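Local atomic coordinates of translation initiation factor eIF-2B (Pyrococcus horikoshii, PDB entry 1VB5), a protein that is the regulatory subunit of archaeal initiation factor 2B, which probably promotes exchange of GDP for GTP on initiation factor 2. Residues M171-V183 / T200-F214. Sequence-based numbering, arbitrary orientation.
Sequences MGLFCREASIAIV and TYLLALACHENAIPF
Cys175 and Cys207 are joined by a disulfide that ties helix 171-175 to helix 200-209. Its SG-SG torsion is -93°, near the relaxed value. Beside it the helices pack closely, with Gly172 CA 3.9 Å from Ala206 CB. Met171 lies across Leu203 at about a right angle, SD 3.8 Å from Leu203 CG. A bend at chi3 (-68°) turns its CE to Leu202. The side chains of Leu203 and Val183 slide past each other in opposite directions, and Leu203 CD1 meets Val183 CG1. Val183 CG2 meets Thr200 CG2 tip to tip and also touches Phe214 CZ at 3.8 Å. The Phe214 ring takes Ala204 CB on one face and Thr200 CG2 at its edge. Ile212 N bonds to Cys207 O in the Schellman motif that ends helix 200-209, with Ala211 as the C-prime residue. Ile212 CG2 packs on the backbone at Ile180, 3.8 Å from Ile180 N. An alanine here would remove CG1, CG2 and CD1 and would probably leave a gap beside the backbone of Ile180. Ala181 N donates to Pro213 O at 2.9 Å, nearly straight (166°). This bond starts the parallel pairing of strands 180-183 and 214-217. Helix 200-209 is the helical part of the connection between these neighbouring strands of the Rossmann-like sheet. Strand 111-115 flanks 180-183 on its other side.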
loop_
_atom_site.group_PDB
_atom_site.type_symbol
_atom_site.label_atom_id
_atom_site.label_comp_id
_atom_site.label_asym_id
_atom_site.label_seq_id
_atom_site.Cartn_x
_atom_site.Cartn_y
_atom_site.Cartn_z
ATOM N N MET B 171 -5.329 -2.975 0.373
ATOM C CA MET B 171 -5.193 -4.432 0.436
ATOM C C MET B 171 -5.742 -5.049 1.718
ATOM O O MET B 171 -6.305 -6.143 1.686
ATOM C CB MET B 171 -3.729 -4.845 0.249
ATOM C CG MET B 171 -3.209 -4.571 -1.146
ATOM S SD MET B 171 -1.598 -5.314 -1.474
ATOM C CE MET B 171 -0.522 -4.356 -0.371
ATOM N N GLY B 172 -5.579 -4.353 2.839
ATOM C CA GLY B 172 -6.086 -4.861 4.104
ATOM C C GLY B 172 -7.601 -4.850 4.173
ATOM O O GLY B 172 -8.212 -5.737 4.769
ATOM N N LEU B 173 -8.224 -3.841 3.571
ATOM C CA LEU B 173 -9.679 -3.755 3.570
ATOM C C LEU B 173 -10.284 -4.840 2.689
ATOM O O LEU B 173 -11.379 -5.327 2.956
ATOM C CB LEU B 173 -10.136 -2.394 3.049
ATOM C CG LEU B 173 -9.947 -1.202 3.982
ATOM C CD1 LEU B 173 -9.985 0.084 3.164
ATOM C CD2 LEU B 173 -11.034 -1.220 5.065
ATOM N N PHE B 174 -9.575 -5.220 1.634
ATOM C CA PHE B 174 -10.111 -6.239 0.749
ATOM C C PHE B 174 -9.702 -7.712 0.933
ATOM O O PHE B 174 -10.380 -8.566 0.366
ATOM C CB PHE B 174 -9.911 -5.817 -0.712
ATOM C CG PHE B 174 -10.780 -4.659 -1.130
ATOM C CD1 PHE B 174 -10.401 -3.347 -0.859
ATOM C CD2 PHE B 174 -11.995 -4.885 -1.773
ATOM C CE1 PHE B 174 -11.219 -2.271 -1.221
ATOM C CE2 PHE B 174 -12.825 -3.817 -2.141
ATOM C CZ PHE B 174 -12.434 -2.507 -1.864
ATOM N N CYS B 175 -8.635 -8.043 1.682
ATOM C CA CYS B 175 -8.313 -9.480 1.859
ATOM C C CYS B 175 -9.625 -10.022 2.436
ATOM O O CYS B 175 -10.077 -11.108 2.073
ATOM C CB CYS B 175 -7.152 -9.782 2.870
ATOM S SG CYS B 175 -5.401 -9.953 2.291
ATOM N N ARG B 176 -10.235 -9.225 3.312
ATOM C CA ARG B 176 -11.503 -9.553 3.962
ATOM C C ARG B 176 -12.562 -10.118 3.013
ATOM O O ARG B 176 -13.246 -11.083 3.346
ATOM C CB ARG B 176 -12.070 -8.302 4.647
ATOM C CG ARG B 176 -11.563 -8.087 6.069
ATOM C CD ARG B 176 -11.664 -6.633 6.522
ATOM N NE ARG B 176 -12.937 -6.008 6.176
ATOM C CZ ARG B 176 -13.335 -4.820 6.628
ATOM N NH1 ARG B 176 -12.564 -4.124 7.453
ATOM N NH2 ARG B 176 -14.505 -4.323 6.250
ATOM N N GLU B 177 -12.696 -9.509 1.839
ATOM C CA GLU B 177 -13.681 -9.943 0.854
ATOM C C GLU B 177 -13.192 -11.145 0.043
ATOM O O GLU B 177 -13.990 -11.921 -0.472
ATOM C CB GLU B 177 -13.993 -8.789 -0.107
ATOM C CG GLU B 177 -14.223 -7.449 0.578
ATOM C CD GLU B 177 -15.511 -7.403 1.382
ATOM O OE1 GLU B 177 -15.700 -6.424 2.141
ATOM O OE2 GLU B 177 -16.338 -8.335 1.251
ATOM N N ALA B 178 -11.878 -11.286 -0.074
ATOM C CA ALA B 178 -11.295 -12.375 -0.848
ATOM C C ALA B 178 -11.470 -13.720 -0.172
ATOM O O ALA B 178 -11.666 -13.788 1.039
ATOM C CB ALA B 178 -9.812 -12.110 -1.083
ATOM N N SER B 179 -11.401 -14.787 -0.961
ATOM C CA SER B 179 -11.517 -16.142 -0.436
ATOM C C SER B 179 -10.168 -16.834 -0.634
ATOM O O SER B 179 -9.910 -17.904 -0.074
ATOM C CB SER B 179 -12.602 -16.914 -1.181
ATOM O OG SER B 179 -12.266 -17.048 -2.551
ATOM N N ILE B 180 -9.315 -16.213 -1.443
ATOM C CA ILE B 180 -7.994 -16.756 -1.720
ATOM C C ILE B 180 -7.119 -15.702 -2.384
ATOM O O ILE B 180 -7.605 -14.854 -3.126
ATOM C CB ILE B 180 -8.087 -18.010 -2.632
ATOM C CG1 ILE B 180 -6.697 -18.604 -2.855
ATOM C CG2 ILE B 180 -8.716 -17.645 -3.965
ATOM C CD1 ILE B 180 -6.723 -19.972 -3.544
ATOM N N ALA B 181 -5.825 -15.756 -2.095
ATOM C CA ALA B 181 -4.871 -14.817 -2.654
ATOM C C ALA B 181 -3.858 -15.590 -3.495
ATOM O O ALA B 181 -3.396 -16.664 -3.098
ATOM C CB ALA B 181 -4.159 -14.063 -1.531
ATOM N N ILE B 182 -3.525 -15.039 -4.659
ATOM C CA ILE B 182 -2.567 -15.654 -5.561
ATOM C C ILE B 182 -1.671 -14.574 -6.145
ATOM O O ILE B 182 -2.138 -13.705 -6.880
ATOM C CB ILE B 182 -3.272 -16.390 -6.732
ATOM C CG1 ILE B 182 -4.172 -17.501 -6.192
ATOM C CG2 ILE B 182 -2.233 -16.986 -7.677
ATOM C CD1 ILE B 182 -4.916 -18.280 -7.274
ATOM N N VAL B 183 -0.386 -14.618 -5.808
ATOM C CA VAL B 183 0.565 -13.650 -6.327
ATOM C C VAL B 183 1.712 -14.391 -7.004
ATOM O O VAL B 183 1.878 -15.602 -6.823
ATOM C CB VAL B 183 1.144 -12.753 -5.203
ATOM C CG1 VAL B 183 0.005 -12.021 -4.482
ATOM C CG2 VAL B 183 1.948 -13.590 -4.215
ATOM N N THR B 200 3.705 -7.015 -1.284
ATOM C CA THR B 200 3.233 -8.396 -1.204
ATOM C C THR B 200 3.244 -8.865 0.249
ATOM O O THR B 200 2.344 -9.580 0.690
ATOM C CB THR B 200 4.131 -9.347 -2.046
ATOM O OG1 THR B 200 4.190 -8.879 -3.400
ATOM C CG2 THR B 200 3.572 -10.761 -2.024
ATOM N N TYR B 201 4.274 -8.454 0.984
ATOM C CA TYR B 201 4.418 -8.805 2.393
ATOM C C TYR B 201 3.188 -8.322 3.171
ATOM O O TYR B 201 2.615 -9.062 3.975
ATOM C CB TYR B 201 5.699 -8.159 2.941
ATOM C CG TYR B 201 5.901 -8.262 4.443
ATOM C CD1 TYR B 201 5.945 -9.503 5.085
ATOM C CD2 TYR B 201 6.082 -7.112 5.217
ATOM C CE1 TYR B 201 6.169 -9.597 6.465
ATOM C CE2 TYR B 201 6.303 -7.193 6.596
ATOM C CZ TYR B 201 6.349 -8.433 7.212
ATOM O OH TYR B 201 6.590 -8.513 8.566
ATOM N N LEU B 202 2.773 -7.083 2.919
ATOM C CA LEU B 202 1.608 -6.526 3.610
ATOM C C LEU B 202 0.357 -7.315 3.258
ATOM O O LEU B 202 -0.497 -7.556 4.111
ATOM C CB LEU B 202 1.408 -5.053 3.235
ATOM C CG LEU B 202 2.625 -4.156 3.472
ATOM C CD1 LEU B 202 2.319 -2.727 3.025
ATOM C CD2 LEU B 202 3.003 -4.203 4.944
ATOM N N LEU B 203 0.245 -7.719 1.997
ATOM C CA LEU B 203 -0.915 -8.492 1.572
ATOM C C LEU B 203 -0.883 -9.803 2.352
ATOM O O LEU B 203 -1.907 -10.271 2.855
ATOM C CB LEU B 203 -0.844 -8.797 0.069
ATOM C CG LEU B 203 -2.138 -9.026 -0.721
ATOM C CD1 LEU B 203 -1.849 -9.865 -1.956
ATOM C CD2 LEU B 203 -3.165 -9.703 0.135
ATOM N N ALA B 204 0.309 -10.386 2.451
ATOM C CA ALA B 204 0.485 -11.652 3.155
ATOM C C ALA B 204 0.078 -11.522 4.621
ATOM O O ALA B 204 -0.596 -12.396 5.163
ATOM C CB ALA B 204 1.942 -12.119 3.046
ATOM N N LEU B 205 0.475 -10.427 5.261
ATOM C CA LEU B 205 0.130 -10.230 6.669
ATOM C C LEU B 205 -1.370 -10.091 6.873
ATOM O O LEU B 205 -1.937 -10.712 7.767
ATOM C CB LEU B 205 0.838 -8.988 7.231
ATOM C CG LEU B 205 2.369 -9.052 7.330
ATOM C CD1 LEU B 205 2.915 -7.705 7.817
ATOM C CD2 LEU B 205 2.774 -10.168 8.282
ATOM N N ALA B 206 -2.018 -9.286 6.036
ATOM C CA ALA B 206 -3.458 -9.062 6.162
ATOM C C ALA B 206 -4.275 -10.320 5.913
ATOM O O ALA B 206 -5.252 -10.602 6.613
ATOM C CB ALA B 206 -3.900 -7.964 5.193
ATOM N N CYS B 207 -3.886 -11.078 4.898
ATOM C CA CYS B 207 -4.613 -12.291 4.581
ATOM C C CYS B 207 -4.442 -13.355 5.683
ATOM O O CYS B 207 -5.361 -14.131 5.955
ATOM C CB CYS B 207 -4.170 -12.785 3.197
ATOM S SG CYS B 207 -4.907 -11.898 1.762
ATOM N N HIS B 208 -3.284 -13.385 6.336
ATOM C CA HIS B 208 -3.067 -14.346 7.422
ATOM C C HIS B 208 -3.961 -13.974 8.610
ATOM O O HIS B 208 -4.546 -14.832 9.272
ATOM C CB HIS B 208 -1.605 -14.330 7.876
ATOM C CG HIS B 208 -1.360 -15.067 9.158
ATOM N ND1 HIS B 208 -1.302 -16.444 9.232
ATOM C CD2 HIS B 208 -1.165 -14.617 10.423
ATOM C CE1 HIS B 208 -1.080 -16.809 10.483
ATOM N NE2 HIS B 208 -0.993 -15.719 11.225
ATOM N N GLU B 209 -4.064 -12.677 8.866
ATOM C CA GLU B 209 -4.872 -12.174 9.968
ATOM C C GLU B 209 -6.346 -12.488 9.751
ATOM O O GLU B 209 -7.080 -12.761 10.700
ATOM C CB GLU B 209 -4.674 -10.662 10.097
ATOM C CG GLU B 209 -4.710 -10.156 11.511
ATOM C CD GLU B 209 -3.769 -10.917 12.428
ATOM O OE1 GLU B 209 -2.581 -11.090 12.078
ATOM O OE2 GLU B 209 -4.221 -11.336 13.512
ATOM N N ASN B 210 -6.775 -12.467 8.494
ATOM C CA ASN B 210 -8.169 -12.739 8.157
ATOM C C ASN B 210 -8.421 -14.171 7.668
ATOM O O ASN B 210 -9.476 -14.462 7.099
ATOM C CB ASN B 210 -8.649 -11.725 7.102
ATOM C CG ASN B 210 -8.708 -10.295 7.647
ATOM O OD1 ASN B 210 -9.596 -9.955 8.433
ATOM N ND2 ASN B 210 -7.749 -9.456 7.242
ATOM N N ALA B 211 -7.455 -15.060 7.894
ATOM C CA ALA B 211 -7.584 -16.460 7.486
ATOM C C ALA B 211 -7.941 -16.640 6.011
ATOM O O ALA B 211 -8.931 -17.284 5.666
ATOM C CB ALA B 211 -8.624 -17.162 8.358
ATOM N N ILE B 212 -7.124 -16.060 5.148
ATOM C CA ILE B 212 -7.313 -16.166 3.712
ATOM C C ILE B 212 -6.077 -16.871 3.158
ATOM O O ILE B 212 -4.966 -16.354 3.253
ATOM C CB ILE B 212 -7.454 -14.765 3.080
ATOM C CG1 ILE B 212 -8.739 -14.119 3.593
ATOM C CG2 ILE B 212 -7.497 -14.864 1.557
ATOM C CD1 ILE B 212 -8.653 -12.638 3.688
ATOM N N PRO B 213 -6.254 -18.077 2.600
ATOM C CA PRO B 213 -5.113 -18.812 2.046
ATOM C C PRO B 213 -4.332 -18.007 1.025
ATOM O O PRO B 213 -4.885 -17.490 0.055
ATOM C CB PRO B 213 -5.747 -20.087 1.473
ATOM C CG PRO B 213 -7.223 -19.776 1.394
ATOM C CD PRO B 213 -7.483 -18.884 2.559
ATOM N N PHE B 214 -3.031 -17.914 1.265
ATOM C CA PHE B 214 -2.113 -17.141 0.433
ATOM C C PHE B 214 -1.198 -18.050 -0.391
ATOM O O PHE B 214 -0.326 -18.721 0.159
ATOM C CB PHE B 214 -1.267 -16.255 1.356
ATOM C CG PHE B 214 -0.467 -15.197 0.648
ATOM C CD1 PHE B 214 -1.003 -13.931 0.433
ATOM C CD2 PHE B 214 0.845 -15.442 0.263
ATOM C CE1 PHE B 214 -0.239 -12.923 -0.144
ATOM C CE2 PHE B 214 1.620 -14.439 -0.319
ATOM C CZ PHE B 214 1.074 -13.175 -0.520
#